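Local coordinates for 2,3,4,5-tetrahydropyridine-2,6-dicarboxylate N-succinyltransferase (Campylobacter jejuni, PDB 2RIJ) that catalyses the succinyl-CoA-dependent conversion of cyclic tetrahydrodipicolinate into acyclic N-succinyl-L-2-amino-6-oxopimelate, a step of lysine biosynthesis, at the interface of chains A and B. Coordinates in Å, arbitrary orientation; residue numbers count along the deposited sequence, not the author numbering. Chains: chain A/B, Putative 2,3,4,5-tetrahydropyridine-2-carboxylate N- succinyltransferase.

Contact 1: the interface of chains A and B. Residues chain A 30, 47-49, 111, 114-115; chain B 188-189, 192.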
# COMPACT_ATOMS: atom_id res chain seq x y z
N ILE A 30 21.05 25.43 53.91
CA ILE A 30 22.31 26.12 53.85
C ILE A 30 23.20 25.49 52.76
O ILE A 30 23.48 24.28 52.78
CB ILE A 30 23.04 26.10 55.24
CG1 ILE A 30 22.23 26.81 56.30
CG2 ILE A 30 24.45 26.73 55.15
CD1 ILE A 30 22.79 26.59 57.76
N SER A 47 25.85 23.86 46.87
CA SER A 47 25.70 22.48 47.32
C SER A 47 25.04 22.46 48.71
O SER A 47 25.46 23.21 49.61
CB SER A 47 27.05 21.76 47.34
OG SER A 47 27.70 21.83 46.06
N PHE A 48 24.03 21.61 48.88
CA PHE A 48 23.35 21.43 50.13
C PHE A 48 23.52 20.00 50.60
O PHE A 48 23.48 19.09 49.79
CB PHE A 48 21.83 21.67 49.95
CG PHE A 48 21.44 23.06 49.54
CD1 PHE A 48 21.47 23.44 48.22
CD2 PHE A 48 20.94 23.94 50.47
CE1 PHE A 48 21.06 24.67 47.79
CE2 PHE A 48 20.53 25.21 50.08
CZ PHE A 48 20.57 25.56 48.70
N ALA A 49 23.63 19.80 51.91
CA ALA A 49 23.62 18.46 52.46
C ALA A 49 22.30 18.12 53.13
O ALA A 49 22.11 16.97 53.53
CB ALA A 49 24.78 18.28 53.46
N LEU A 111 24.36 20.07 61.29
CA LEU A 111 24.92 20.77 60.14
C LEU A 111 25.62 22.06 60.62
O LEU A 111 26.72 22.36 60.19
CB LEU A 111 23.82 21.09 59.10
CG LEU A 111 24.37 21.80 57.83
CD1 LEU A 111 25.18 20.79 56.98
CD2 LEU A 111 23.25 22.44 57.04
N ILE A 114 28.91 21.48 62.15
CA ILE A 114 29.89 21.20 61.09
C ILE A 114 30.34 22.48 60.40
O ILE A 114 31.52 22.69 60.19
CB ILE A 114 29.35 20.18 60.04
CG1 ILE A 114 29.35 18.76 60.63
CG2 ILE A 114 30.22 20.17 58.77
CD1 ILE A 114 28.36 17.76 59.98
N ILE A 115 29.40 23.36 60.06
CA ILE A 115 29.72 24.61 59.40
C ILE A 115 30.60 25.48 60.32
O ILE A 115 31.55 26.08 59.85
CB ILE A 115 28.44 25.34 58.97
CG1 ILE A 115 27.77 24.58 57.82
CG2 ILE A 115 28.74 26.78 58.54
CD1 ILE A 115 26.35 25.09 57.55
N MSE B 188 27.01 15.48 55.09
CA MSE B 188 27.09 16.84 55.64
C MSE B 188 28.54 17.27 55.78
O MSE B 188 28.93 18.31 55.32
CB MSE B 188 26.45 16.91 57.01
CG MSE B 188 25.00 16.72 56.98
SE MSE B 188 24.25 17.09 58.72
CE MSE B 188 22.43 16.74 58.25
N ARG B 189 29.32 16.40 56.41
CA ARG B 189 30.72 16.66 56.66
C ARG B 189 31.46 16.86 55.34
O ARG B 189 32.20 17.83 55.18
CB ARG B 189 31.31 15.50 57.47
CG ARG B 189 32.79 15.52 57.64
CD ARG B 189 33.27 14.31 58.46
NE ARG B 189 33.31 13.03 57.75
CZ ARG B 189 34.19 12.73 56.79
NH1 ARG B 189 35.09 13.63 56.38
NH2 ARG B 189 34.18 11.52 56.21
N MSE B 192 30.12 20.10 53.27
CA MSE B 192 30.38 21.41 53.93
C MSE B 192 31.86 21.70 53.98
O MSE B 192 32.27 22.86 53.92
CB MSE B 192 29.78 21.44 55.34
CG MSE B 192 28.28 21.42 55.35
SE MSE B 192 27.39 22.87 54.27
CE MSE B 192 26.89 21.91 52.62
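The terminal methyl CE of B:Met192 meets two flat backbone groups of chain A, standing above the plane of each peptide but off its rim. One is the peptide that follows A:Ser47, where the methyl lies outside the carbonyl O, with A:Ser47 O 3.6 Å from B:Met192 CE; the other is the next peptide, where it is displaced toward the N-H side, with A:Ala49 N 4.0 Å from the same methyl. The meeting is one of van der Waals packing. B:Met192 arrives there from helix 180-192 of chain B with a chain bent beyond CG (chi2 -55°, chi3 100°), which turns the tip toward the end of strand 43-48.

Behind the tip, three side chains of helix 107-117 of chain A close over the rest of B:Met192. With CG anti to the backbone N (chi1 -179°), A:Leu111 extends toward the partner helix and lays its CD1 branch across the chain at about a right angle, 3.6 Å from B:Met192 CG. A:Ile115 comes at a slant, its CG1 4.0 Å from the selenium SE of B:Met192. A:Ile114 uses both of its branches: CG2 packs 3.7 Å from B:Met192 CB, while CD1 reaches one turn back along the partner helix and lies 3.6 Å from B:Met188 CB.

B:Met188, like B:Met192 a selenomethionine, is extended beyond CG, and its SE reaches the helix backbone at A:Leu111, 4.0 Å from A:Leu111 CA. At the root of this side chain the methyl CB of A:Ala49 presses on the helix backbone at B:Met188 CA, 3.5 Å away and rather tight. The two selenomethionines, one helical turn apart, thus lodge between helix 107-117 and the chain segment 47-49. This apolar patch docks the helix of one subunit on the N-terminal region of its neighbour, and presumably supports the homotrimer that the enzyme forms.

Contact 2: the interface of chains A and B. Residues chain A 32, 34, 176; chain B 191-192, 194.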
# COMPACT_ATOMS: atom_id res chain seq x y z
N ARG A 32 26.91 25.50 50.55
CA ARG A 32 28.28 25.89 50.33
C ARG A 32 28.36 26.36 48.90
O ARG A 32 27.93 25.64 47.97
CB ARG A 32 29.24 24.71 50.56
CG ARG A 32 30.69 25.08 50.39
CD ARG A 32 31.65 23.85 50.42
NE ARG A 32 31.27 22.85 49.42
CZ ARG A 32 31.45 22.98 48.11
NH1 ARG A 32 32.00 24.04 47.58
NH2 ARG A 32 31.03 22.01 47.29
N ASP A 34 30.33 27.81 45.37
CA ASP A 34 31.51 27.91 44.55
C ASP A 34 31.41 29.23 43.82
O ASP A 34 30.42 29.48 43.15
CB ASP A 34 31.59 26.76 43.55
CG ASP A 34 31.79 25.40 44.22
OD1 ASP A 34 32.76 25.25 45.01
OD2 ASP A 34 30.99 24.47 43.96
N LYS A 176 33.93 20.44 39.56
CA LYS A 176 34.19 21.80 40.06
C LYS A 176 34.08 22.81 38.92
O LYS A 176 34.73 22.62 37.88
CB LYS A 176 35.62 21.90 40.64
CG LYS A 176 35.98 20.85 41.66
CD LYS A 176 35.05 20.90 42.78
CE LYS A 176 35.64 20.33 44.07
NZ LYS A 176 34.58 20.52 45.12
N LYS B 191 30.28 17.49 52.12
CA LYS B 191 29.87 18.65 51.32
C LYS B 191 30.26 19.98 51.96
O LYS B 191 30.64 20.90 51.28
CB LYS B 191 28.39 18.65 51.05
CG LYS B 191 27.95 17.57 50.09
CD LYS B 191 26.52 17.76 49.73
CE LYS B 191 26.14 16.99 48.50
NZ LYS B 191 24.66 17.06 48.32
N MSE B 192 30.12 20.10 53.27
CA MSE B 192 30.38 21.41 53.93
C MSE B 192 31.86 21.70 53.98
O MSE B 192 32.27 22.86 53.92
CB MSE B 192 29.78 21.44 55.34
CG MSE B 192 28.28 21.42 55.35
SE MSE B 192 27.39 22.87 54.27
CE MSE B 192 26.89 21.91 52.62
N ASN B 194 33.79 20.70 51.68
CA ASN B 194 34.15 20.65 50.28
C ASN B 194 35.09 19.47 49.91
O ASN B 194 36.11 19.64 49.22
CB ASN B 194 34.74 21.98 49.86
CG ASN B 194 34.81 22.13 48.35
OD1 ASN B 194 34.29 21.31 47.62
ND2 ASN B 194 35.43 23.20 47.89
O HOH W 1 34.91 23.36 45.01
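A:Arg32 and B:Asn194 meet face to face: guanidinium and side-chain amide lie 7° from parallel, although the two side chains as a whole cross at about a right angle. The amide oxygen OD1 of B:Asn194 sits over the centre of the guanidinium, 3.3 Å from A:Arg32 CZ, and the amide carbon CG follows at 3.5 Å from the same atom. Such stacking leaves the in-plane N-H groups of the arginine available for other partners.

Direct hydrogen bonds join the chains. A:Arg32 NE donates to the backbone carbonyl B:Lys191 O at 2.8 Å, nearly in the guanidinium plane and almost in line with the carbonyl (171° at O). The bend of the arginine at chi3 (55°) brings NE up to this carbonyl in the last turn of helix 180-192, whose C-terminal end may favour the cationic group. A:Lys176 meets B:Asn194 tip to tip, its ammonium NZ donating to OD1 at 2.6 Å from slightly outside the amide plane. OD1 is therefore both stacked and bonded, which, with the water on ND2, should restrain the rotation of the amide.

Within chain A, a hydrogen-bonded salt bridge holds the guanidinium in place. A:Arg32 NH1 points in its own plane to A:Asp34 OD1, 2.9 Å away, but meets that oxygen from above the carboxylate plane. A:Asp34, on the same strand 27-35, is thus a second-shell residue that positions the stacked group.

Water adds a further polar link: one molecule bridges A:Asp34 OD1, A:Lys176 NZ and B:Asn194 ND2, and lies 2.9 Å from the amide nitrogen ND2.

Contact 1 and contact 2 lie about 8 Å apart, measured between the centres of their C-alpha atoms, and share B:Met192. Both use the C-terminal part of helix 180-192 of chain B, which contact 2 extends to the residues just beyond it; on chain A both draw on strand 27-35. An apolar grip and a neighbouring polar clasp thus secure the same helix end, one giving bulk packing and the other directional bonds. The centres are about 33 Å and 31 Å from A:Glu258, the predicted catalytic residue, so they are well removed from that residue of chain A, in keeping with a role in subunit assembly.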